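Long-range contacts in beta-hexosaminidase Amuc_2018 (Akkermansia muciniphila, PDB 6JEA), which hydrolyses terminal non-reducing N-acetylhexosamine residues from N-acetyl-beta-hexosaminides such as N-glycans and chitobiose, as a family 20 glycoside hydrolase that also binds zinc: residues Thr303-Tyr308 with Thr320-Arg325; Arg93-Asp98 with Val395-Trp400; Lys222-Pro227 with Asp257-Glu262. All coordinates share one frame; numbering follows the deposited sequence.

Interaction 1 (Thr303-Tyr308 with Thr320-Arg325); sequences TPQFWY and TVYAWR. With NAG (2-acetamido-2-deoxy-beta-D-glucopyranose), chain B.
W307 turns the edge of its indole toward the face of W324, the five-membered rings standing at 66° with centroids 5.6 Å apart, while its six-membered ring lies obliquely against Y322, W307 CE3 touching Y322 CB at 3.5 Å. These broad rings suit the end of two parallel barrel strands, 303-307 and 320-323, because together they wall the sugar site: NAG C8, the acetamido methyl, sits over one face of W307, 3.6 Å from W307 CD1, and farther off above a face of W324, whose CZ3 meets NAG O1. W324 CG lies between its backbone N and carbonyl carbon (chi1 55°), which swings the indole back so that W324 NE1 donates to Y308 O at 2.8 Å, the acceptor lying a little out of the indole plane. Farther back, the Y322 hydroxyl donates to Q305 OE1 at 2.5 Å, the amide and ring planes 75° apart. On the sheet face of F306 and V321, Y308 CD1 packs on V321 CG2 at 3.4 Å, the branched valine setting a methyl obliquely against the ring. W307 NE1 is held by E187. With both indole N-H groups bonded, the tryptophans are probably held in rotation, and W307 offers the methyl an apolar face.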
loop_
_atom_site.group_PDB
_atom_site.type_symbol
_atom_site.label_atom_id
_atom_site.label_comp_id
_atom_site.label_asym_id
_atom_site.label_seq_id
_atom_site.Cartn_x
_atom_site.Cartn_y
_atom_site.Cartn_z
ATOM N N THR A 303 -14.388 -7.715 4.751
ATOM C CA THR A 303 -13.503 -8.856 4.597
ATOM C C THR A 303 -12.121 -8.524 5.142
ATOM O O THR A 303 -11.627 -7.405 4.957
ATOM C CB THR A 303 -13.408 -9.290 3.121
ATOM O OG1 THR A 303 -12.547 -10.430 3.007
ATOM C CG2 THR A 303 -12.877 -8.162 2.245
ATOM N N PRO A 304 -11.479 -9.470 5.826
ATOM C CA PRO A 304 -10.180 -9.201 6.445
ATOM C C PRO A 304 -8.999 -9.520 5.543
ATOM O O PRO A 304 -9.049 -10.385 4.667
ATOM C CB PRO A 304 -10.194 -10.139 7.660
ATOM C CG PRO A 304 -10.956 -11.324 7.167
ATOM C CD PRO A 304 -12.006 -10.792 6.212
ATOM N N GLN A 305 -7.915 -8.790 5.783
ATOM C CA GLN A 305 -6.630 -9.056 5.152
ATOM C C GLN A 305 -5.566 -9.159 6.231
ATOM O O GLN A 305 -5.700 -8.569 7.306
ATOM C CB GLN A 305 -6.252 -7.971 4.146
ATOM C CG GLN A 305 -7.061 -8.010 2.874
ATOM C CD GLN A 305 -6.518 -7.065 1.830
ATOM O OE1 GLN A 305 -5.750 -6.155 2.142
ATOM N NE2 GLN A 305 -6.915 -7.272 0.579
ATOM N N PHE A 306 -4.509 -9.924 5.951
ATOM C CA PHE A 306 -3.501 -10.162 6.982
ATOM C C PHE A 306 -2.092 -10.076 6.414
ATOM O O PHE A 306 -1.860 -10.364 5.240
ATOM C CB PHE A 306 -3.664 -11.540 7.642
ATOM C CG PHE A 306 -5.011 -11.770 8.260
ATOM C CD1 PHE A 306 -6.049 -12.303 7.513
ATOM C CD2 PHE A 306 -5.234 -11.481 9.594
ATOM C CE1 PHE A 306 -7.289 -12.529 8.082
ATOM C CE2 PHE A 306 -6.473 -11.704 10.168
ATOM C CZ PHE A 306 -7.501 -12.228 9.409
ATOM N N TRP A 307 -1.148 -9.678 7.268
ATOM C CA TRP A 307 0.255 -9.986 7.022
ATOM C C TRP A 307 0.460 -11.476 7.267
ATOM O O TRP A 307 0.152 -11.976 8.353
ATOM C CB TRP A 307 1.167 -9.164 7.931
ATOM C CG TRP A 307 1.025 -7.675 7.779
ATOM C CD1 TRP A 307 0.542 -6.802 8.710
ATOM C CD2 TRP A 307 1.373 -6.885 6.631
ATOM N NE1 TRP A 307 0.565 -5.520 8.215
ATOM C CE2 TRP A 307 1.071 -5.543 6.942
ATOM C CE3 TRP A 307 1.908 -7.181 5.373
ATOM C CZ2 TRP A 307 1.285 -4.499 6.039
ATOM C CZ3 TRP A 307 2.122 -6.143 4.478
ATOM C CH2 TRP A 307 1.812 -4.819 4.816
ATOM N N TYR A 308 0.962 -12.189 6.264
ATOM C CA TYR A 308 0.958 -13.646 6.320
ATOM C C TYR A 308 1.886 -14.163 7.413
ATOM O O TYR A 308 3.019 -13.693 7.562
ATOM C CB TYR A 308 1.365 -14.229 4.969
ATOM C CG TYR A 308 1.138 -15.721 4.850
ATOM C CD1 TYR A 308 -0.078 -16.289 5.210
ATOM C CD2 TYR A 308 2.134 -16.558 4.362
ATOM C CE1 TYR A 308 -0.294 -17.650 5.095
ATOM C CE2 TYR A 308 1.927 -17.924 4.243
ATOM C CZ TYR A 308 0.711 -18.462 4.611
ATOM O OH TYR A 308 0.500 -19.816 4.494
ATOM N N THR A 320 -7.269 -13.089 2.143
ATOM C CA THR A 320 -6.093 -12.558 1.467
ATOM C C THR A 320 -4.990 -12.235 2.468
ATOM O O THR A 320 -5.226 -11.573 3.493
ATOM C CB THR A 320 -6.443 -11.317 0.641
ATOM O OG1 THR A 320 -7.358 -11.681 -0.398
ATOM C CG2 THR A 320 -5.195 -10.730 0.004
ATOM N N VAL A 321 -3.783 -12.701 2.156
ATOM C CA VAL A 321 -2.609 -12.463 2.979
ATOM C C VAL A 321 -1.525 -11.826 2.118
ATOM O O VAL A 321 -1.513 -11.948 0.891
ATOM C CB VAL A 321 -2.097 -13.759 3.637
ATOM C CG1 VAL A 321 -3.166 -14.345 4.540
ATOM C CG2 VAL A 321 -1.696 -14.762 2.575
ATOM N N TYR A 322 -0.612 -11.128 2.787
ATOM C CA TYR A 322 0.509 -10.455 2.151
ATOM C C TYR A 322 1.790 -11.212 2.466
ATOM O O TYR A 322 2.085 -11.475 3.636
ATOM C CB TYR A 322 0.645 -9.010 2.641
ATOM C CG TYR A 322 -0.473 -8.067 2.252
ATOM C CD1 TYR A 322 -1.738 -8.181 2.814
ATOM C CD2 TYR A 322 -0.249 -7.037 1.350
ATOM C CE1 TYR A 322 -2.758 -7.310 2.471
ATOM C CE2 TYR A 322 -1.261 -6.160 1.003
ATOM C CZ TYR A 322 -2.512 -6.300 1.567
ATOM O OH TYR A 322 -3.517 -5.430 1.219
ATOM N N ALA A 323 2.548 -11.556 1.429
ATOM C CA ALA A 323 3.900 -12.061 1.623
ATOM C C ALA A 323 4.829 -10.882 1.873
ATOM O O ALA A 323 4.873 -9.944 1.074
ATOM C CB ALA A 323 4.364 -12.864 0.407
ATOM N N TRP A 324 5.562 -10.922 2.985
ATOM C CA TRP A 324 6.365 -9.770 3.386
ATOM C C TRP A 324 7.744 -10.107 3.931
ATOM O O TRP A 324 8.627 -9.245 3.864
ATOM C CB TRP A 324 5.612 -8.941 4.433
ATOM C CG TRP A 324 5.174 -9.734 5.632
ATOM C CD1 TRP A 324 4.151 -10.640 5.690
ATOM C CD2 TRP A 324 5.738 -9.686 6.947
ATOM N NE1 TRP A 324 4.048 -11.160 6.955
ATOM C CE2 TRP A 324 5.011 -10.591 7.747
ATOM C CE3 TRP A 324 6.789 -8.970 7.526
ATOM C CZ2 TRP A 324 5.301 -10.797 9.096
ATOM C CZ3 TRP A 324 7.075 -9.175 8.866
ATOM C CH2 TRP A 324 6.335 -10.081 9.634
ATOM N N ARG A 325 7.981 -11.303 4.462
ATOM C CA ARG A 325 9.266 -11.608 5.074
ATOM C C ARG A 325 10.335 -11.885 4.019
ATOM O O ARG A 325 10.057 -12.419 2.940
ATOM C CB ARG A 325 9.148 -12.806 6.016
ATOM C CG ARG A 325 8.357 -12.532 7.282
ATOM C CD ARG A 325 8.401 -13.730 8.218
ATOM N NE ARG A 325 7.564 -13.539 9.400
ATOM C CZ ARG A 325 7.971 -12.941 10.516
ATOM N NH1 ARG A 325 9.208 -12.468 10.603
ATOM N NH2 ARG A 325 7.141 -12.813 11.544
HETATM C C1 NAG B . 7.691 -4.321 8.777
HETATM C C2 NAG B . 6.793 -4.128 10.002
HETATM C C3 NAG B . 6.544 -2.642 10.260
HETATM C C4 NAG B . 7.850 -1.860 10.282
HETATM C C5 NAG B . 8.654 -2.157 9.023
HETATM C C6 NAG B . 10.006 -1.485 9.007
HETATM C C7 NAG B . 5.194 -5.928 10.496
HETATM C C8 NAG B . 3.853 -6.509 10.170
HETATM N N2 NAG B . 5.530 -4.825 9.821
HETATM O O1 NAG B . 8.000 -5.669 8.638
HETATM O O3 NAG B . 5.874 -2.497 11.507
HETATM O O4 NAG B . 7.582 -0.464 10.339
HETATM O O5 NAG B . 8.887 -3.568 8.934
HETATM O O6 NAG B . 10.694 -1.749 7.792
HETATM O O7 NAG B . 5.937 -6.433 11.331
HETATM O O HOH W 1 -9.934 -11.247 2.233
HETATM O O HOH W 2 5.543 -14.838 7.140
#

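Interaction 2 (Arg93-Asp98 with Val395-Trp400); sequences RGLMVD and VHAPVW. With NAG (2-acetamido-2-deoxy-beta-D-glucopyranose), chain B.
G94 and H396, like M96 and P398, pair in parallel register along strands 93-97 and 395-399, whose axes run 15° apart and which are joined by backbone bonds such as A397 N to G94 O at 2.9 Å. P398 can stand in this ladder because its nitrogen is not needed there: the next link comes from V399 N to M96 O. Glycine suits position 94, since the imidazole of H396, hydrogen-bonded through NE2 to H125, lies across it, H396 ND1 only 3.4 Å from G94 CA, where a side chain would collide. M96 carries the other end. Its CG is anti to the backbone N (chi1 -172°) and the chain bends at the thioether, bringing M96 CE over the six-membered ring of W400, 3.5 Å from the centroid and 12° off the normal; SD also lies over this face, a Met-aromatic contact. P398 CB shares that face, while NAG lies against the opposite one, so a flexible methionine and a rigid proline back the indole on which the sugar rests. D98 OD2 meets the edge of W400, 3.7 Å from W400 CE3, its carboxylate nearly perpendicular to the ring and salt-bridged to R101. The two strands close the barrel: strand 123-130 continues the sheet beyond 93-97 and strand 342-345 beyond 395-399, helix 106-118 packs on L95, and helix 417-426 lies against V395 and A397.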
loop_
_atom_site.group_PDB
_atom_site.type_symbol
_atom_site.label_atom_id
_atom_site.label_comp_id
_atom_site.label_asym_id
_atom_site.label_seq_id
_atom_site.Cartn_x
_atom_site.Cartn_y
_atom_site.Cartn_z
ATOM N N ARG A 93 -2.504 -3.601 -7.632
ATOM C CA ARG A 93 -1.235 -2.885 -7.712
ATOM C C ARG A 93 -1.305 -1.752 -6.698
ATOM O O ARG A 93 -2.022 -0.765 -6.909
ATOM C CB ARG A 93 -0.980 -2.370 -9.130
ATOM C CG ARG A 93 -1.041 -3.472 -10.186
ATOM C CD ARG A 93 -1.057 -2.924 -11.601
ATOM N NE ARG A 93 -2.053 -1.869 -11.761
ATOM C CZ ARG A 93 -3.348 -2.082 -11.960
ATOM N NH1 ARG A 93 -3.822 -3.320 -12.023
ATOM N NH2 ARG A 93 -4.176 -1.055 -12.094
ATOM N N GLY A 94 -0.584 -1.901 -5.592
ATOM C CA GLY A 94 -0.813 -1.069 -4.430
ATOM C C GLY A 94 0.442 -0.452 -3.853
ATOM O O GLY A 94 1.538 -1.009 -3.931
ATOM N N LEU A 95 0.255 0.720 -3.257
ATOM C CA LEU A 95 1.234 1.339 -2.377
ATOM C C LEU A 95 0.617 1.505 -0.995
ATOM O O LEU A 95 -0.594 1.706 -0.861
ATOM C CB LEU A 95 1.700 2.707 -2.900
ATOM C CG LEU A 95 2.480 2.751 -4.213
ATOM C CD1 LEU A 95 2.759 4.191 -4.611
ATOM C CD2 LEU A 95 3.775 1.967 -4.101
ATOM N N MET A 96 1.457 1.417 0.035
ATOM C CA MET A 96 1.023 1.618 1.412
ATOM C C MET A 96 1.728 2.830 2.000
ATOM O O MET A 96 2.961 2.906 1.987
ATOM C CB MET A 96 1.308 0.390 2.284
ATOM C CG MET A 96 0.685 0.484 3.673
ATOM S SD MET A 96 1.531 -0.491 4.931
ATOM C CE MET A 96 2.961 0.553 5.214
ATOM N N VAL A 97 0.945 3.767 2.518
ATOM C CA VAL A 97 1.471 4.872 3.294
ATOM C C VAL A 97 1.222 4.582 4.766
ATOM O O VAL A 97 0.322 3.821 5.140
ATOM C CB VAL A 97 0.862 6.231 2.889
ATOM C CG1 VAL A 97 1.180 6.537 1.442
ATOM C CG2 VAL A 97 -0.640 6.237 3.137
ATOM N N ASP A 98 2.030 5.212 5.614
ATOM C CA ASP A 98 2.078 4.922 7.046
ATOM C C ASP A 98 1.870 6.212 7.830
ATOM O O ASP A 98 2.814 6.761 8.413
ATOM C CB ASP A 98 3.413 4.260 7.395
ATOM C CG ASP A 98 3.501 3.830 8.842
ATOM O OD1 ASP A 98 2.509 3.984 9.585
ATOM O OD2 ASP A 98 4.579 3.333 9.234
ATOM N N VAL A 395 0.762 -7.003 -6.567
ATOM C CA VAL A 395 1.952 -6.506 -5.887
ATOM C C VAL A 395 1.587 -5.299 -5.033
ATOM O O VAL A 395 0.617 -4.580 -5.306
ATOM C CB VAL A 395 3.075 -6.159 -6.896
ATOM C CG1 VAL A 395 2.813 -4.817 -7.566
ATOM C CG2 VAL A 395 4.436 -6.180 -6.220
ATOM N N HIS A 396 2.391 -5.073 -3.995
ATOM C CA HIS A 396 2.083 -4.103 -2.948
ATOM C C HIS A 396 3.396 -3.622 -2.348
ATOM O O HIS A 396 4.185 -4.435 -1.861
ATOM C CB HIS A 396 1.201 -4.745 -1.872
ATOM C CG HIS A 396 0.340 -3.778 -1.124
ATOM N ND1 HIS A 396 -0.708 -3.103 -1.712
ATOM C CD2 HIS A 396 0.358 -3.388 0.173
ATOM C CE1 HIS A 396 -1.293 -2.332 -0.812
ATOM N NE2 HIS A 396 -0.665 -2.487 0.340
ATOM N N ALA A 397 3.631 -2.314 -2.380
ATOM C CA ALA A 397 4.879 -1.761 -1.861
ATOM C C ALA A 397 4.605 -0.896 -0.639
ATOM O O ALA A 397 3.957 0.156 -0.763
ATOM C CB ALA A 397 5.602 -0.949 -2.936
ATOM N N PRO A 398 5.049 -1.297 0.552
ATOM C CA PRO A 398 4.866 -0.461 1.746
ATOM C C PRO A 398 5.977 0.563 1.913
ATOM O O PRO A 398 7.163 0.271 1.751
ATOM C CB PRO A 398 4.901 -1.479 2.896
ATOM C CG PRO A 398 4.917 -2.848 2.245
ATOM C CD PRO A 398 5.512 -2.647 0.899
ATOM N N VAL A 399 5.579 1.787 2.255
ATOM C CA VAL A 399 6.541 2.844 2.546
ATOM C C VAL A 399 6.470 3.185 4.028
ATOM O O VAL A 399 5.909 4.220 4.410
ATOM C CB VAL A 399 6.291 4.091 1.677
ATOM C CG1 VAL A 399 7.515 4.992 1.686
ATOM C CG2 VAL A 399 5.934 3.689 0.256
ATOM N N TRP A 400 7.035 2.315 4.869
ATOM C CA TRP A 400 7.016 2.529 6.312
ATOM C C TRP A 400 7.686 3.851 6.668
ATOM O O TRP A 400 8.717 4.218 6.098
ATOM C CB TRP A 400 7.716 1.373 7.022
ATOM C CG TRP A 400 7.167 0.040 6.647
ATOM C CD1 TRP A 400 7.717 -0.861 5.784
ATOM C CD2 TRP A 400 5.944 -0.545 7.113
ATOM N NE1 TRP A 400 6.919 -1.974 5.688
ATOM C CE2 TRP A 400 5.824 -1.806 6.495
ATOM C CE3 TRP A 400 4.944 -0.128 7.997
ATOM C CZ2 TRP A 400 4.743 -2.653 6.731
ATOM C CZ3 TRP A 400 3.870 -0.973 8.230
ATOM C CH2 TRP A 400 3.778 -2.220 7.598
HETATM C C1 NAG B . 7.691 -4.321 8.777
HETATM C C2 NAG B . 6.793 -4.128 10.002
HETATM C C3 NAG B . 6.544 -2.642 10.260
HETATM C C4 NAG B . 7.850 -1.860 10.282
HETATM C C5 NAG B . 8.654 -2.157 9.023
HETATM C C6 NAG B . 10.006 -1.485 9.007
HETATM C C7 NAG B . 5.194 -5.928 10.496
HETATM C C8 NAG B . 3.853 -6.509 10.170
HETATM N N2 NAG B . 5.530 -4.825 9.821
HETATM O O1 NAG B . 8.000 -5.669 8.638
HETATM O O3 NAG B . 5.874 -2.497 11.507
HETATM O O4 NAG B . 7.582 -0.464 10.339
HETATM O O5 NAG B . 8.887 -3.568 8.934
HETATM O O6 NAG B . 10.694 -1.749 7.792
HETATM O O7 NAG B . 5.937 -6.433 11.331
HETATM O O HOH W 3 4.185 6.412 4.484
#

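Interaction 3 (Lys222-Pro227 with Asp257-Glu262); sequences KELVCP and DEAPTE. With ZN (zinc ion), chain C; NAG (2-acetamido-2-deoxy-beta-D-glucopyranose), chain B.
L224 lays its branched end against the loop A259-T261, with L224 CD1 3.4 Å from P260 O and L224 CD2 4.0 Å from A259 CB. Its CG is anti to the carbonyl carbon (chi1 -49°), and the fork abuts the P260 oxygen, CD1 nearer than CD2 and reaching T261 CA. A leucine fits because its fork can touch two neighbouring residues at once, and W264 of the following helix lies against it as well. Were this leucine cut back to alanine, a gap would probably open beside A259 and the P260 carbonyl, leaving the two loops held mainly through K222 and a bridging water. That water donates to K222 O at 2.8 Å and to P260 O, tying the backbones where no direct hydrogen bond joins them. Both segments are loops of the family 20 catalytic barrel: 257-262 follows strand 251-255 and starts with substrate-binding D257 and active-site E258, whereas 222-227 brings C226 to the zinc. C226 SG binds the ion at 2.4 Å, and C206, C267 and C270 complete a four-cysteine site. D257, which is hydrogen-bonded to H193, brings its carboxylate carbon CG to 3.4 Å from NAG C8. At the outer margin, K222 CA packs on P260 CG, the compact proline ring offering a surface to the lysine backbone. The bent K222 chain crosses E262 with its methylenes, CD lying 3.3 Å from E262 OE1; the ammonium K222 NZ stays 4.1 Å from that oxygen, too far for a salt bridge, though the opposite charges probably still attract, and E262 OE2 instead pairs with K266.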
loop_
_atom_site.group_PDB
_atom_site.type_symbol
_atom_site.label_atom_id
_atom_site.label_comp_id
_atom_site.label_asym_id
_atom_site.label_seq_id
_atom_site.Cartn_x
_atom_site.Cartn_y
_atom_site.Cartn_z
ATOM N N LYS A 222 4.354 -5.245 24.049
ATOM C CA LYS A 222 3.686 -6.427 24.577
ATOM C C LYS A 222 2.228 -6.170 24.935
ATOM O O LYS A 222 1.550 -7.088 25.410
ATOM C CB LYS A 222 4.431 -6.946 25.812
ATOM C CG LYS A 222 5.901 -7.273 25.569
ATOM C CD LYS A 222 6.561 -7.945 26.776
ATOM C CE LYS A 222 6.866 -6.959 27.901
ATOM N NZ LYS A 222 5.689 -6.670 28.771
ATOM N N GLU A 223 1.729 -4.956 24.716
ATOM C CA GLU A 223 0.400 -4.574 25.184
ATOM C C GLU A 223 -0.651 -5.040 24.186
ATOM O O GLU A 223 -0.762 -4.491 23.086
ATOM C CB GLU A 223 0.327 -3.065 25.396
ATOM C CG GLU A 223 1.186 -2.573 26.548
ATOM C CD GLU A 223 0.793 -3.199 27.875
ATOM O OE1 GLU A 223 -0.401 -3.524 28.051
ATOM O OE2 GLU A 223 1.676 -3.370 28.741
ATOM N N LEU A 224 -1.427 -6.047 24.573
ATOM C CA LEU A 224 -2.532 -6.553 23.773
ATOM C C LEU A 224 -3.849 -6.197 24.443
ATOM O O LEU A 224 -3.950 -6.211 25.674
ATOM C CB LEU A 224 -2.447 -8.071 23.602
ATOM C CG LEU A 224 -1.119 -8.685 23.165
ATOM C CD1 LEU A 224 -1.304 -10.175 22.919
ATOM C CD2 LEU A 224 -0.573 -7.989 21.928
ATOM N N VAL A 225 -4.860 -5.873 23.631
ATOM C CA VAL A 225 -6.195 -5.690 24.180
ATOM C C VAL A 225 -6.654 -7.006 24.797
ATOM O O VAL A 225 -6.277 -8.097 24.350
ATOM C CB VAL A 225 -7.189 -5.209 23.110
ATOM C CG1 VAL A 225 -6.793 -3.837 22.598
ATOM C CG2 VAL A 225 -7.261 -6.209 21.971
ATOM N N CYS A 226 -7.463 -6.905 25.848
ATOM C CA CYS A 226 -7.950 -8.089 26.537
ATOM C C CYS A 226 -9.223 -8.570 25.855
ATOM O O CYS A 226 -10.241 -7.861 25.901
ATOM C CB CYS A 226 -8.212 -7.794 28.004
ATOM S SG CYS A 226 -8.780 -9.233 28.931
ATOM N N PRO A 227 -9.224 -9.746 25.222
ATOM C CA PRO A 227 -10.436 -10.212 24.529
ATOM C C PRO A 227 -11.606 -10.492 25.456
ATOM O O PRO A 227 -12.724 -10.675 24.963
ATOM C CB PRO A 227 -9.975 -11.502 23.836
ATOM C CG PRO A 227 -8.488 -11.492 23.904
ATOM C CD PRO A 227 -8.121 -10.713 25.117
ATOM N N ASP A 257 0.402 -9.874 12.196
ATOM C CA ASP A 257 1.738 -10.389 12.449
ATOM C C ASP A 257 1.830 -10.941 13.868
ATOM O O ASP A 257 1.088 -10.533 14.767
ATOM C CB ASP A 257 2.788 -9.301 12.226
ATOM C CG ASP A 257 2.432 -7.997 12.913
ATOM O OD1 ASP A 257 1.281 -7.536 12.755
ATOM O OD2 ASP A 257 3.305 -7.434 13.610
ATOM N N GLU A 258 2.745 -11.892 14.058
ATOM C CA GLU A 258 2.838 -12.619 15.319
ATOM C C GLU A 258 3.049 -11.658 16.479
ATOM O O GLU A 258 4.011 -10.883 16.491
ATOM C CB GLU A 258 3.977 -13.636 15.257
ATOM C CG GLU A 258 3.913 -14.706 16.335
ATOM C CD GLU A 258 5.047 -15.708 16.226
ATOM O OE1 GLU A 258 6.106 -15.485 16.853
ATOM O OE2 GLU A 258 4.884 -16.715 15.502
ATOM N N ALA A 259 2.144 -11.708 17.451
ATOM C CA ALA A 259 2.191 -10.816 18.599
ATOM C C ALA A 259 2.706 -11.548 19.832
ATOM O O ALA A 259 2.397 -12.728 20.027
ATOM C CB ALA A 259 0.805 -10.243 18.896
ATOM N N PRO A 260 3.501 -10.880 20.669
ATOM C CA PRO A 260 3.925 -11.500 21.933
ATOM C C PRO A 260 2.750 -11.601 22.896
ATOM O O PRO A 260 2.078 -10.609 23.184
ATOM C CB PRO A 260 5.011 -10.551 22.451
ATOM C CG PRO A 260 4.706 -9.236 21.807
ATOM C CD PRO A 260 4.109 -9.553 20.463
ATOM N N THR A 261 2.505 -12.816 23.392
ATOM C CA THR A 261 1.303 -13.122 24.159
ATOM C C THR A 261 1.578 -13.294 25.649
ATOM O O THR A 261 0.754 -13.881 26.357
ATOM C CB THR A 261 0.627 -14.376 23.602
ATOM O OG1 THR A 261 1.547 -15.475 23.640
ATOM C CG2 THR A 261 0.177 -14.149 22.167
ATOM N N GLU A 262 2.714 -12.781 26.137
ATOM C CA GLU A 262 3.072 -12.943 27.545
ATOM C C GLU A 262 1.991 -12.390 28.470
ATOM O O GLU A 262 1.645 -13.012 29.485
ATOM C CB GLU A 262 4.412 -12.258 27.816
ATOM C CG GLU A 262 4.745 -12.099 29.294
ATOM C CD GLU A 262 5.845 -11.079 29.542
ATOM O OE1 GLU A 262 6.554 -10.717 28.579
ATOM O OE2 GLU A 262 5.993 -10.634 30.702
HETATM ZN ZN ZN C . -6.734 -10.471 29.255
HETATM C C1 NAG B . 7.691 -4.321 8.777
HETATM C C2 NAG B . 6.793 -4.128 10.002
HETATM C C3 NAG B . 6.544 -2.642 10.260
HETATM C C4 NAG B . 7.850 -1.860 10.282
HETATM C C5 NAG B . 8.654 -2.157 9.023
HETATM C C6 NAG B . 10.006 -1.485 9.007
HETATM C C7 NAG B . 5.194 -5.928 10.496
HETATM C C8 NAG B . 3.853 -6.509 10.170
HETATM N N2 NAG B . 5.530 -4.825 9.821
HETATM O O1 NAG B . 8.000 -5.669 8.638
HETATM O O3 NAG B . 5.874 -2.497 11.507
HETATM O O4 NAG B . 7.582 -0.464 10.339
HETATM O O5 NAG B . 8.887 -3.568 8.934
HETATM O O6 NAG B . 10.694 -1.749 7.792
HETATM O O7 NAG B . 5.937 -6.433 11.331
HETATM O O HOH W 4 1.523 -9.923 25.575
#

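How the interactions relate
All three contacts reach the bound NAG. Interactions 1 and 2 belong to the same sheet, with centres about 13 Å apart, and join through aromatic packing: Y322 CE2 lies 3.3 Å from H396 CD2, and W307 CZ2 lies 3.7 Å from W400 CH2, so that W307, beside the acetamido methyl, adjoins W400, on which the sugar ring lies. Interaction 3 adds D257 beside the methyl, with W307 CD1 4.2 Å from D257 OD1, although its centre is about 18 Å from that of interaction 1. It does not touch interaction 2, the nearest atoms being about 8 Å apart. Along the chain, interactions 3 and 1 follow in series inside the long loop closed by interaction 2.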